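PDB 3OD1: ATP phosphoribosyltransferase regulatory subunit from Bacillus halodurans, which is probably required, together with HisG, for the first step of histidine biosynthesis and may allow histidine to regulate that step by feedback. Local coordinates for residues M34-N39 with L153-L158; L51-T56 with N77-R82; R100-R105 with E132-G137; N172-D177 with R234-T239; N334-T339 with S381-V386. One frame throughout, in Å; residues are numbered along the deposited sequence.

Contact 1: M34-N39 with L153-L158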
# COMPACT_ATOMS: atom_id res chain seq x y z
N MSE B 34 -14.24 5.16 0.32
CA MSE B 34 -14.40 4.84 -1.09
C MSE B 34 -14.36 3.34 -1.36
O MSE B 34 -15.17 2.83 -2.15
CB MSE B 34 -13.38 5.58 -1.96
CG MSE B 34 -13.53 7.10 -1.87
SE MSE B 34 -12.46 8.02 -3.19
CE MSE B 34 -13.37 7.39 -4.80
N THR B 35 -13.42 2.64 -0.73
CA THR B 35 -13.28 1.21 -0.96
C THR B 35 -14.48 0.44 -0.41
O THR B 35 -14.87 -0.59 -0.97
CB THR B 35 -11.95 0.66 -0.36
OG1 THR B 35 -11.84 1.05 1.01
CG2 THR B 35 -10.76 1.22 -1.13
N GLU B 36 -15.08 0.95 0.65
CA GLU B 36 -16.31 0.35 1.18
C GLU B 36 -17.47 0.45 0.19
O GLU B 36 -18.22 -0.50 0.02
CB GLU B 36 -16.72 1.02 2.49
CG GLU B 36 -16.55 0.12 3.70
CD GLU B 36 -16.77 0.86 5.01
OE1 GLU B 36 -17.90 1.34 5.24
OE2 GLU B 36 -15.80 0.95 5.80
N GLU B 37 -17.64 1.62 -0.43
CA GLU B 37 -18.69 1.79 -1.45
C GLU B 37 -18.41 0.88 -2.64
O GLU B 37 -19.29 0.15 -3.12
CB GLU B 37 -18.76 3.24 -1.94
CG GLU B 37 -19.92 3.52 -2.90
CD GLU B 37 -21.28 3.41 -2.22
OE1 GLU B 37 -21.30 3.49 -0.98
OE2 GLU B 37 -22.32 3.25 -2.90
N ILE B 38 -17.17 0.90 -3.10
CA ILE B 38 -16.76 0.05 -4.22
C ILE B 38 -17.09 -1.43 -3.97
O ILE B 38 -17.55 -2.15 -4.87
CB ILE B 38 -15.27 0.26 -4.53
CG1 ILE B 38 -15.08 1.67 -5.15
CG2 ILE B 38 -14.74 -0.84 -5.44
CD1 ILE B 38 -13.61 2.11 -5.18
N ASN B 39 -16.90 -1.88 -2.73
CA ASN B 39 -17.16 -3.28 -2.41
C ASN B 39 -18.64 -3.62 -2.42
O ASN B 39 -19.04 -4.74 -2.78
CB ASN B 39 -16.56 -3.64 -1.05
CG ASN B 39 -15.68 -4.86 -1.13
OD1 ASN B 39 -15.95 -5.86 -0.47
ND2 ASN B 39 -14.64 -4.80 -1.97
N LEU B 153 -17.20 9.21 -4.24
CA LEU B 153 -16.79 10.57 -3.93
C LEU B 153 -17.65 11.17 -2.82
O LEU B 153 -17.14 11.76 -1.88
CB LEU B 153 -16.83 11.45 -5.18
CG LEU B 153 -15.72 11.12 -6.17
CD1 LEU B 153 -15.84 11.95 -7.42
CD2 LEU B 153 -14.36 11.33 -5.50
N LYS B 154 -18.97 10.98 -2.94
CA LYS B 154 -19.92 11.40 -1.91
C LYS B 154 -19.64 10.78 -0.55
O LYS B 154 -19.66 11.46 0.47
CB LYS B 154 -21.35 11.07 -2.33
CG LYS B 154 -21.91 12.00 -3.38
CD LYS B 154 -23.38 12.29 -3.14
CE LYS B 154 -24.28 11.24 -3.76
NZ LYS B 154 -25.71 11.69 -3.75
N ARG B 155 -19.40 9.47 -0.54
CA ARG B 155 -19.18 8.78 0.72
C ARG B 155 -17.88 9.25 1.39
O ARG B 155 -17.72 9.15 2.60
CB ARG B 155 -19.17 7.27 0.51
CG ARG B 155 -19.57 6.45 1.73
CD ARG B 155 -18.97 5.06 1.64
NE ARG B 155 -19.20 4.24 2.82
CZ ARG B 155 -20.09 3.25 2.87
NH1 ARG B 155 -20.83 2.96 1.80
NH2 ARG B 155 -20.24 2.55 3.99
N ALA B 156 -16.95 9.75 0.58
CA ALA B 156 -15.70 10.28 1.10
C ALA B 156 -15.87 11.71 1.63
O ALA B 156 -14.97 12.24 2.27
CB ALA B 156 -14.62 10.24 0.03
N GLY B 157 -16.99 12.35 1.33
CA GLY B 157 -17.26 13.68 1.87
C GLY B 157 -17.30 14.78 0.84
O GLY B 157 -17.61 15.93 1.16
N LEU B 158 -17.00 14.46 -0.41
CA LEU B 158 -17.00 15.46 -1.47
C LEU B 158 -18.42 15.91 -1.81
O LEU B 158 -19.33 15.08 -1.92
CB LEU B 158 -16.29 14.94 -2.73
CG LEU B 158 -15.77 16.01 -3.69
CD1 LEU B 158 -14.72 16.86 -2.98
CD2 LEU B 158 -15.20 15.39 -4.97
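R155 of helix 139-155 reaches across to E36 and E37 of helix 21-40. The three form a salt-bridge network between two helices of the histidyl-tRNA synthetase-like domain. NH1 of R155 lies 2.9 Å from OE1 of E37, and this bridge is also a hydrogen bond. It is bent, with 141° at the hydrogen, although OE1 lies in the guanidinium plane. E36 takes the other terminal nitrogen, its OE1 2.9 Å from NH2 of R155. The carboxylate plane of E36 is 77° from the guanidinium plane of R155. CB of E36 lies above one face of the guanidinium, toward the rim.

Beside the charges is an apolar patch. CG of selenomethionine M34 packs 3.8 Å from CB of A156. The bend at chi3 (65°) places its CE 4.1 Å from CD2 of L153, and the two side chains lie side by side. L129 of strand 125-134 and L323 of helix 320-327 also touch M34.

In the second shell, Q33 accepts a hydrogen bond from NE of R155. All three guanidinium nitrogens thus have partners, which should restrict its rotation. OE2 of E37 is bonded to NE1 of W41. A Schellman motif at G157 follows, with N of G157 bonded to O of K154 at 2.9 Å and N of L158 to O of L153 at 3.1 Å.

Contact 2: L51-T56 with N77-R82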
# COMPACT_ATOMS: atom_id res chain seq x y z
N LEU B 51 6.83 -3.73 -10.07
CA LEU B 51 7.60 -3.70 -11.31
C LEU B 51 6.91 -4.49 -12.42
O LEU B 51 6.49 -5.63 -12.21
CB LEU B 51 8.98 -4.31 -11.07
CG LEU B 51 9.92 -3.49 -10.18
CD1 LEU B 51 11.05 -4.36 -9.65
CD2 LEU B 51 10.46 -2.31 -10.94
N GLU B 52 6.80 -3.87 -13.59
CA GLU B 52 6.34 -4.57 -14.79
C GLU B 52 7.41 -4.41 -15.86
O GLU B 52 8.27 -3.52 -15.76
CB GLU B 52 4.99 -4.00 -15.28
CG GLU B 52 3.85 -4.04 -14.27
CD GLU B 52 3.04 -5.33 -14.31
OE1 GLU B 52 3.39 -6.24 -15.09
OE2 GLU B 52 2.04 -5.44 -13.57
N TYR B 53 7.40 -5.27 -16.87
CA TYR B 53 8.28 -5.09 -18.02
C TYR B 53 7.89 -3.86 -18.81
O TYR B 53 6.71 -3.60 -19.04
CB TYR B 53 8.22 -6.30 -18.96
CG TYR B 53 9.01 -7.48 -18.48
CD1 TYR B 53 10.39 -7.43 -18.37
CD2 TYR B 53 8.36 -8.67 -18.12
CE1 TYR B 53 11.11 -8.54 -17.92
CE2 TYR B 53 9.06 -9.76 -17.68
CZ TYR B 53 10.43 -9.70 -17.58
OH TYR B 53 11.11 -10.81 -17.14
N TYR B 54 8.89 -3.11 -19.25
CA TYR B 54 8.64 -1.95 -20.10
C TYR B 54 8.04 -2.34 -21.46
O TYR B 54 7.07 -1.74 -21.92
CB TYR B 54 9.93 -1.18 -20.32
CG TYR B 54 9.86 -0.17 -21.43
CD1 TYR B 54 9.04 0.94 -21.34
CD2 TYR B 54 10.64 -0.32 -22.57
CE1 TYR B 54 8.98 1.88 -22.36
CE2 TYR B 54 10.59 0.61 -23.59
CZ TYR B 54 9.76 1.70 -23.49
OH TYR B 54 9.71 2.62 -24.51
N GLU B 55 8.63 -3.35 -22.09
CA GLU B 55 8.28 -3.70 -23.46
C GLU B 55 6.86 -4.23 -23.60
O GLU B 55 6.29 -4.20 -24.68
CB GLU B 55 9.29 -4.69 -24.05
CG GLU B 55 10.67 -4.10 -24.30
CD GLU B 55 10.66 -2.93 -25.28
OE1 GLU B 55 9.63 -2.71 -25.97
OE2 GLU B 55 11.68 -2.22 -25.37
N THR B 56 6.29 -4.71 -22.50
CA THR B 56 4.92 -5.21 -22.52
C THR B 56 3.93 -4.23 -21.90
O THR B 56 3.28 -3.45 -22.60
CB THR B 56 4.82 -6.59 -21.83
OG1 THR B 56 5.27 -6.49 -20.47
CG2 THR B 56 5.69 -7.62 -22.58
N ASN B 77 17.54 -5.91 -18.74
CA ASN B 77 16.17 -5.61 -19.21
C ASN B 77 15.65 -4.29 -18.66
O ASN B 77 16.01 -3.87 -17.55
CB ASN B 77 15.19 -6.72 -18.79
CG ASN B 77 15.70 -8.11 -19.14
OD1 ASN B 77 16.08 -8.39 -20.28
ND2 ASN B 77 15.70 -9.00 -18.15
N THR B 78 14.77 -3.63 -19.41
CA THR B 78 14.15 -2.41 -18.92
C THR B 78 12.83 -2.73 -18.25
O THR B 78 11.94 -3.34 -18.85
CB THR B 78 13.89 -1.40 -20.04
OG1 THR B 78 15.10 -1.17 -20.78
CG2 THR B 78 13.38 -0.08 -19.46
N LEU B 79 12.71 -2.32 -16.99
CA LEU B 79 11.46 -2.44 -16.26
C LEU B 79 10.89 -1.04 -16.05
O LEU B 79 11.60 -0.05 -16.22
CB LEU B 79 11.69 -3.13 -14.91
CG LEU B 79 12.45 -4.47 -14.92
CD1 LEU B 79 12.52 -5.07 -13.51
CD2 LEU B 79 11.84 -5.48 -15.90
N VAL B 80 9.62 -0.98 -15.69
CA VAL B 80 9.02 0.26 -15.22
C VAL B 80 8.46 0.03 -13.82
O VAL B 80 8.03 -1.08 -13.49
CB VAL B 80 7.89 0.76 -16.15
CG1 VAL B 80 8.41 1.00 -17.55
CG2 VAL B 80 6.73 -0.23 -16.17
N LEU B 81 8.51 1.07 -13.00
CA LEU B 81 7.67 1.14 -11.82
C LEU B 81 6.28 1.39 -12.36
O LEU B 81 6.09 2.28 -13.18
CB LEU B 81 8.13 2.27 -10.90
CG LEU B 81 9.50 2.05 -10.23
CD1 LEU B 81 9.96 3.24 -9.36
CD2 LEU B 81 9.49 0.76 -9.40
N ARG B 82 5.30 0.59 -11.95
CA ARG B 82 4.00 0.64 -12.61
C ARG B 82 3.44 2.06 -12.75
O ARG B 82 3.27 2.81 -11.77
CB ARG B 82 2.99 -0.26 -11.92
CG ARG B 82 2.82 0.08 -10.49
CD ARG B 82 1.49 -0.40 -9.98
NE ARG B 82 1.38 -0.11 -8.56
CZ ARG B 82 1.51 -1.02 -7.61
NH1 ARG B 82 1.74 -2.28 -7.93
NH2 ARG B 82 1.38 -0.66 -6.35
O HOH W 1 10.98 -4.74 -21.08
O HOH W 2 14.09 -1.75 -23.83
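L51, E52 and Y53 run antiparallel to L79, V80 and L81, with E52 and V80 as the hydrogen-bonded pair: N of V80 is 2.9 Å from O of E52, and N of E52 is 3.1 Å from O of V80. N of Y54 continues the pairing to O of T78 at 3.1 Å. A water bridges N of E55 and the same carbonyl.

L51 and L81 lie side by side on one face, CD2 to CD2 at 3.6 Å. CD2 of L79 reaches 3.5 Å from CD1 of Y53. In Y54, CG lies anti to the backbone N (chi1 166°), beside CG2 of T78, and CB packs on that methyl at 3.7 Å. CG1 of V80 lies at the ring edge. The Y54 hydroxyl bonds to D65, and E52 forms a salt bridge with R91.

F69 of the second subunit packs on L51, and P13 of that subunit on L79. Strand 78-81 is the middle of a three-stranded antiparallel sheet, between 51-53 and 69-72. Helix 54-60 starts after Y53, its N-cap residue.

Contact 3: R100-R105 with E132-G137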
# COMPACT_ATOMS: atom_id res chain seq x y z
N ARG B 100 -11.82 -16.91 -15.49
CA ARG B 100 -12.97 -16.23 -14.92
C ARG B 100 -13.71 -15.52 -16.04
O ARG B 100 -13.15 -14.65 -16.71
CB ARG B 100 -12.54 -15.26 -13.81
CG ARG B 100 -11.54 -15.87 -12.84
CD ARG B 100 -11.70 -15.31 -11.43
NE ARG B 100 -10.65 -15.81 -10.54
CZ ARG B 100 -10.54 -15.47 -9.25
NH1 ARG B 100 -11.41 -14.63 -8.70
NH2 ARG B 100 -9.54 -15.97 -8.53
N ALA B 101 -14.97 -15.89 -16.24
CA ALA B 101 -15.77 -15.37 -17.35
C ALA B 101 -16.13 -13.90 -17.17
O ALA B 101 -16.33 -13.43 -16.05
CB ALA B 101 -17.04 -16.21 -17.54
N TYR B 102 -16.21 -13.18 -18.29
CA TYR B 102 -16.63 -11.79 -18.28
C TYR B 102 -18.10 -11.72 -17.90
O TYR B 102 -18.84 -12.69 -18.11
CB TYR B 102 -16.40 -11.13 -19.64
CG TYR B 102 -14.94 -10.88 -19.99
CD1 TYR B 102 -14.50 -10.96 -21.31
CD2 TYR B 102 -14.01 -10.54 -19.01
CE1 TYR B 102 -13.18 -10.73 -21.65
CE2 TYR B 102 -12.66 -10.30 -19.34
CZ TYR B 102 -12.26 -10.40 -20.67
OH TYR B 102 -10.95 -10.16 -21.03
N PRO B 103 -18.55 -10.58 -17.33
CA PRO B 103 -17.72 -9.41 -17.03
C PRO B 103 -17.00 -9.52 -15.68
O PRO B 103 -17.49 -10.14 -14.74
CB PRO B 103 -18.74 -8.26 -16.96
CG PRO B 103 -20.07 -8.86 -17.30
CD PRO B 103 -19.96 -10.32 -17.03
N LEU B 104 -15.84 -8.88 -15.60
CA LEU B 104 -15.08 -8.82 -14.37
C LEU B 104 -15.10 -7.41 -13.79
O LEU B 104 -15.00 -6.41 -14.53
CB LEU B 104 -13.64 -9.24 -14.62
CG LEU B 104 -13.47 -10.74 -14.83
CD1 LEU B 104 -12.16 -11.04 -15.54
CD2 LEU B 104 -13.55 -11.45 -13.48
N ARG B 105 -15.26 -7.34 -12.48
CA ARG B 105 -15.29 -6.08 -11.76
C ARG B 105 -14.18 -6.11 -10.72
O ARG B 105 -14.25 -6.82 -9.71
CB ARG B 105 -16.65 -5.88 -11.09
CG ARG B 105 -17.76 -5.49 -12.08
CD ARG B 105 -19.12 -5.50 -11.44
NE ARG B 105 -20.10 -4.90 -12.33
CZ ARG B 105 -20.72 -5.54 -13.31
NH1 ARG B 105 -20.46 -6.83 -13.53
NH2 ARG B 105 -21.58 -4.90 -14.08
N GLU B 132 -11.97 -1.30 -12.61
CA GLU B 132 -12.07 -1.66 -14.02
C GLU B 132 -13.28 -2.58 -14.14
O GLU B 132 -13.45 -3.50 -13.33
CB GLU B 132 -10.82 -2.42 -14.50
CG GLU B 132 -9.51 -1.76 -14.11
CD GLU B 132 -9.31 -0.40 -14.77
OE1 GLU B 132 -10.05 -0.08 -15.73
OE2 GLU B 132 -8.41 0.34 -14.32
N LEU B 133 -14.12 -2.33 -15.13
CA LEU B 133 -15.25 -3.18 -15.42
C LEU B 133 -15.05 -3.69 -16.84
O LEU B 133 -15.14 -2.93 -17.81
CB LEU B 133 -16.57 -2.42 -15.28
CG LEU B 133 -17.82 -2.96 -16.00
CD1 LEU B 133 -18.08 -4.42 -15.66
CD2 LEU B 133 -19.03 -2.11 -15.65
N ILE B 134 -14.71 -4.96 -16.97
CA ILE B 134 -14.17 -5.48 -18.22
C ILE B 134 -15.09 -6.50 -18.85
O ILE B 134 -15.54 -7.43 -18.19
CB ILE B 134 -12.80 -6.13 -18.01
CG1 ILE B 134 -11.81 -5.11 -17.43
CG2 ILE B 134 -12.27 -6.69 -19.33
CD1 ILE B 134 -10.66 -5.77 -16.70
N GLY B 135 -15.39 -6.31 -20.13
CA GLY B 135 -16.20 -7.27 -20.86
C GLY B 135 -17.69 -6.97 -20.90
O GLY B 135 -18.48 -7.83 -21.25
N ASP B 136 -18.07 -5.75 -20.54
CA ASP B 136 -19.48 -5.34 -20.59
C ASP B 136 -19.58 -4.05 -21.38
O ASP B 136 -19.14 -2.99 -20.92
CB ASP B 136 -20.07 -5.21 -19.18
CG ASP B 136 -21.54 -4.81 -19.17
OD1 ASP B 136 -22.08 -4.36 -20.20
OD2 ASP B 136 -22.18 -4.97 -18.11
N GLY B 137 -20.13 -4.14 -22.58
CA GLY B 137 -20.17 -3.00 -23.48
C GLY B 137 -21.44 -2.18 -23.45
O GLY B 137 -21.63 -1.30 -24.29
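L104 and I134 form an antiparallel hydrogen-bonded pair at the open end of the beta hairpin 104-113/125-134. N of L104 is 3.0 Å from O of I134, and N of I134 is 2.9 Å from O of L104. CA of P103, which follows a cis peptide bond, adds a C-H contact to the same I134 oxygen at 3.2 Å. The Y102 hydroxyl bonds to O of R309.

Apolar contacts lie on both faces. CE2 of Y102 meets CG2 of I134 at 3.6 Å, while CB of P103 meets CD1 of L133 at 4.1 Å. CA of G135 makes a CH-pi contact over the Y102 ring, 4.3 Å from its centroid.

Charged contacts centre on R105. CD1 of L133 sits over the centre of its guanidinium, 3.7 Å above the plane. NH2 of R105 forms a salt bridge with E144. Q368 of the second subunit joins the two segments, its OE1 bonded to NH1 of R105 and its NE2 to OD2 of D136.

Contact 4: N172-D177 with R234-T239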
# COMPACT_ATOMS: atom_id res chain seq x y z
N ASN B 172 -13.91 12.42 -32.98
CA ASN B 172 -13.29 11.84 -34.18
C ASN B 172 -14.19 11.91 -35.42
O ASN B 172 -13.72 12.27 -36.50
CB ASN B 172 -12.81 10.40 -33.92
CG ASN B 172 -11.65 10.34 -32.93
OD1 ASN B 172 -11.18 11.37 -32.44
ND2 ASN B 172 -11.20 9.13 -32.62
N ALA B 173 -15.47 11.60 -35.26
CA ALA B 173 -16.39 11.65 -36.40
C ALA B 173 -16.48 13.05 -37.00
O ALA B 173 -16.44 13.22 -38.22
CB ALA B 173 -17.79 11.16 -36.01
N LEU B 174 -16.60 14.05 -36.14
CA LEU B 174 -16.70 15.43 -36.59
C LEU B 174 -15.42 15.90 -37.27
O LEU B 174 -15.46 16.43 -38.38
CB LEU B 174 -17.05 16.36 -35.43
CG LEU B 174 -17.12 17.85 -35.80
CD1 LEU B 174 -18.15 18.11 -36.92
CD2 LEU B 174 -17.43 18.70 -34.57
N LEU B 175 -14.29 15.73 -36.59
CA LEU B 175 -13.01 16.14 -37.15
C LEU B 175 -12.78 15.50 -38.53
O LEU B 175 -12.52 16.20 -39.50
CB LEU B 175 -11.87 15.80 -36.19
CG LEU B 175 -11.51 16.94 -35.23
CD1 LEU B 175 -12.74 17.80 -34.92
CD2 LEU B 175 -10.84 16.41 -33.98
N MSE B 176 -12.87 14.17 -38.60
CA MSE B 176 -12.71 13.45 -39.86
C MSE B 176 -13.64 13.96 -40.94
O MSE B 176 -13.21 14.28 -42.06
CB MSE B 176 -12.95 11.95 -39.68
CG MSE B 176 -11.75 11.21 -39.13
SE MSE B 176 -10.15 11.40 -40.22
CE MSE B 176 -8.87 10.88 -38.86
N ASP B 177 -14.93 14.02 -40.63
CA ASP B 177 -15.89 14.36 -41.66
C ASP B 177 -15.57 15.72 -42.28
O ASP B 177 -15.94 15.98 -43.43
CB ASP B 177 -17.32 14.35 -41.13
CG ASP B 177 -18.33 14.33 -42.25
OD1 ASP B 177 -18.31 13.36 -43.04
OD2 ASP B 177 -19.12 15.28 -42.35
N ARG B 234 -25.95 17.61 -32.17
CA ARG B 234 -26.55 16.89 -33.29
C ARG B 234 -26.44 17.64 -34.62
O ARG B 234 -26.33 17.03 -35.68
CB ARG B 234 -28.02 16.54 -33.00
CG ARG B 234 -28.19 15.50 -31.91
CD ARG B 234 -29.64 15.04 -31.79
NE ARG B 234 -30.05 14.93 -30.39
CZ ARG B 234 -29.85 13.86 -29.63
NH1 ARG B 234 -30.26 13.86 -28.37
NH2 ARG B 234 -29.23 12.79 -30.12
N GLY B 235 -26.44 18.97 -34.56
CA GLY B 235 -26.41 19.79 -35.76
C GLY B 235 -25.06 19.87 -36.46
O GLY B 235 -24.98 20.28 -37.63
N LEU B 236 -24.00 19.45 -35.77
CA LEU B 236 -22.64 19.60 -36.29
C LEU B 236 -22.16 18.41 -37.12
O LEU B 236 -21.18 18.53 -37.84
CB LEU B 236 -21.65 19.85 -35.16
CG LEU B 236 -21.83 21.18 -34.43
CD1 LEU B 236 -20.71 21.37 -33.44
CD2 LEU B 236 -21.87 22.31 -35.45
N ILE B 237 -22.85 17.28 -37.00
CA ILE B 237 -22.41 16.05 -37.64
C ILE B 237 -23.58 15.07 -37.72
O ILE B 237 -24.29 14.87 -36.73
CB ILE B 237 -21.23 15.41 -36.86
CG1 ILE B 237 -20.79 14.07 -37.48
CG2 ILE B 237 -21.60 15.21 -35.40
CD1 ILE B 237 -20.07 14.21 -38.80
N GLN B 238 -23.77 14.48 -38.89
CA GLN B 238 -24.89 13.57 -39.10
C GLN B 238 -24.46 12.23 -39.69
O GLN B 238 -25.30 11.46 -40.15
CB GLN B 238 -25.96 14.22 -39.99
CG GLN B 238 -27.00 15.03 -39.23
CD GLN B 238 -27.89 14.15 -38.37
OE1 GLN B 238 -27.48 13.65 -37.32
NE2 GLN B 238 -29.13 13.95 -38.83
N THR B 239 -23.17 11.96 -39.67
CA THR B 239 -22.67 10.66 -40.10
C THR B 239 -23.18 9.58 -39.15
O THR B 239 -23.63 9.89 -38.05
CB THR B 239 -21.13 10.62 -40.17
OG1 THR B 239 -20.58 10.91 -38.87
CG2 THR B 239 -20.61 11.63 -41.19
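I237 forms one bump of this contact, and its tip enters a shallow hollow on helix 168-179. CD1 of I237 lies 3.6 Å from CB of D177 and 3.8 Å from O of A173, one helical turn apart. CG1 of I237 is anti to the backbone N (chi1 178°), which directs this branch at the helix.

A second bump comes from the helix side. CD1 of L174 pushes between L236 and I237, 3.2 Å from O of L236 and 4.1 Å from CB of I237. L220 of helix 211-220 also packs on L174.

Alongside, the D177 and T239 side chains slide past each other in opposite directions, with OD1 of D177 3.4 Å from CG2 of T239. CB of A173 touches OG1 of T239 at 4.0 Å.

The site lies in the mainly helical region between strands 162-167 and 265-268, which is probably the counterpart of the insertion domain of histidyl-tRNA synthetases. No hydrogen bond spans the two segments, so they meet by packing. Several polar atoms bond elsewhere: OG1 of T239 caps N of G242 at the start of helix 240-258, and R216 binds both OD2 of D177 and O of L236. The arginine therefore supplies a polar link that the direct contact lacks.

Contact 5: N334-T339 with S381-V386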
# COMPACT_ATOMS: atom_id res chain seq x y z
N ASN B 334 -2.96 18.22 13.64
CA ASN B 334 -2.57 17.02 14.38
C ASN B 334 -3.54 16.73 15.53
O ASN B 334 -4.73 17.03 15.44
CB ASN B 334 -1.15 17.15 14.89
N GLY B 335 -3.01 16.15 16.60
CA GLY B 335 -3.80 15.82 17.77
C GLY B 335 -3.68 14.36 18.16
O GLY B 335 -3.89 13.46 17.35
N HIS B 336 -3.33 14.12 19.43
CA HIS B 336 -3.21 12.76 19.93
C HIS B 336 -4.47 12.37 20.70
O HIS B 336 -4.56 12.59 21.91
CB HIS B 336 -1.98 12.62 20.83
CG HIS B 336 -0.72 13.16 20.23
ND1 HIS B 336 0.45 13.28 20.94
CD2 HIS B 336 -0.46 13.61 18.98
CE1 HIS B 336 1.39 13.78 20.15
NE2 HIS B 336 0.86 14.00 18.96
N GLU B 337 -5.43 11.80 19.98
CA GLU B 337 -6.67 11.30 20.56
C GLU B 337 -6.38 10.36 21.71
O GLU B 337 -7.15 10.27 22.67
CB GLU B 337 -7.50 10.57 19.50
CG GLU B 337 -8.67 9.74 20.06
CD GLU B 337 -8.27 8.32 20.51
OE1 GLU B 337 -8.37 7.38 19.68
OE2 GLU B 337 -7.88 8.14 21.68
N GLN B 338 -5.27 9.65 21.60
CA GLN B 338 -4.90 8.60 22.53
C GLN B 338 -4.90 9.02 24.01
O GLN B 338 -4.70 10.19 24.34
CB GLN B 338 -3.54 8.02 22.13
CG GLN B 338 -3.54 7.31 20.78
CD GLN B 338 -2.74 8.04 19.71
OE1 GLN B 338 -2.43 9.23 19.85
NE2 GLN B 338 -2.41 7.34 18.64
N THR B 339 -5.16 8.05 24.88
CA THR B 339 -4.96 8.20 26.31
C THR B 339 -3.57 7.66 26.68
O THR B 339 -3.07 6.74 26.04
CB THR B 339 -6.01 7.42 27.10
OG1 THR B 339 -7.31 7.96 26.85
CG2 THR B 339 -5.73 7.50 28.57
N SER B 381 1.25 16.66 28.32
CA SER B 381 0.53 17.78 27.73
C SER B 381 -0.07 17.41 26.38
O SER B 381 -1.12 17.92 26.01
CB SER B 381 1.46 18.98 27.54
OG SER B 381 1.67 19.66 28.77
N ASN B 382 0.61 16.52 25.66
CA ASN B 382 0.24 16.23 24.27
C ASN B 382 -0.69 15.05 24.06
O ASN B 382 -0.98 14.67 22.93
CB ASN B 382 1.49 16.08 23.39
CG ASN B 382 2.16 17.41 23.12
OD1 ASN B 382 1.92 18.03 22.09
ND2 ASN B 382 3.00 17.86 24.05
N TYR B 383 -1.16 14.46 25.16
CA TYR B 383 -2.18 13.43 25.06
C TYR B 383 -3.48 13.94 25.66
O TYR B 383 -3.47 14.64 26.67
CB TYR B 383 -1.73 12.12 25.73
CG TYR B 383 -0.70 11.38 24.90
CD1 TYR B 383 -1.10 10.48 23.92
CD2 TYR B 383 0.66 11.58 25.09
CE1 TYR B 383 -0.16 9.80 23.14
CE2 TYR B 383 1.60 10.90 24.32
CZ TYR B 383 1.18 10.02 23.35
OH TYR B 383 2.11 9.35 22.59
N GLN B 384 -4.59 13.60 25.01
CA GLN B 384 -5.92 14.06 25.42
C GLN B 384 -6.15 13.85 26.91
O GLN B 384 -6.64 14.74 27.61
CB GLN B 384 -7.01 13.34 24.63
CG GLN B 384 -7.27 13.94 23.26
CD GLN B 384 -7.87 15.33 23.34
OE1 GLN B 384 -8.44 15.72 24.37
NE2 GLN B 384 -7.75 16.09 22.25
N ASP B 385 -5.81 12.66 27.39
CA ASP B 385 -6.01 12.32 28.79
C ASP B 385 -4.77 11.60 29.31
O ASP B 385 -4.10 10.90 28.56
CB ASP B 385 -7.24 11.44 28.95
CG ASP B 385 -7.66 11.29 30.39
OD1 ASP B 385 -7.36 12.21 31.19
OD2 ASP B 385 -8.28 10.26 30.72
N VAL B 386 -4.47 11.79 30.59
CA VAL B 386 -3.28 11.22 31.21
C VAL B 386 -3.63 10.63 32.57
O VAL B 386 -4.22 11.31 33.41
CB VAL B 386 -2.17 12.29 31.39
CG1 VAL B 386 -0.90 11.67 32.00
CG2 VAL B 386 -1.87 12.96 30.07
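H336 lies against N382 and Y383, and its side chain can be followed outward. CB of H336 is 3.1 Å from O of N382 and 3.9 Å from CD1 of Y383. CG of H336, anti to the carbonyl carbon (chi1 -50°), is also 3.1 Å from O of N382. ND1 comes to 2.8 Å from that oxygen, but the angle is poor and this is not a hydrogen bond. The same ND1 sits over the centre of the Y383 ring, 4.0 Å above its plane. CD2 is farther from the N382 oxygen. CE1 of H336 reaches CB of N382 at 4.0 Å. The two rings make an edge-to-face pair, with the edge of H336 toward the face of Y383 and their planes 60° apart.

Y383 is met at its edge too: O of Q338 lies near the ring plane, 3.6 Å from CD1. The backbone joins where N of Q384 bonds to O of H336 at 3.3 Å, with a weak second bond to O of Q338. NE2 of Q338 bonds to D44 of the second subunit, and ND2 of N382 bonds to O of A378.

These loops lead into neighbouring parallel strands, 339-343 and 385-389. With strand 365-369 and the helices between, they form an alpha/beta fold around a three-stranded parallel sheet. This C-terminal HisZ domain is probably related to the anticodon-binding domains of class II synthetases.

In the fold
From the N terminus, helix 21-40 opens the longest loop, which contact 1 closes on the end of helix 139-155. Contacts 2 and 3 nest inside it, one after the other. Contact 2 closes the loop from 51 to 82 in the small antiparallel sheet. Contact 3 closes the hairpin 104-113/125-134 of the large mixed sheet; helix 139-155 follows strand 125-134. Contacts 4 and 5 follow in series, and no pair crosses. Contact 4 closes the loop from 172 to 239, joining helix 168-179 to the turn before helix 240-258. Contact 5 joins the approach to strand 339-343 to strand 385-389, in the C-terminal part. Contacts 2, 3 and 5 also touch the second subunit.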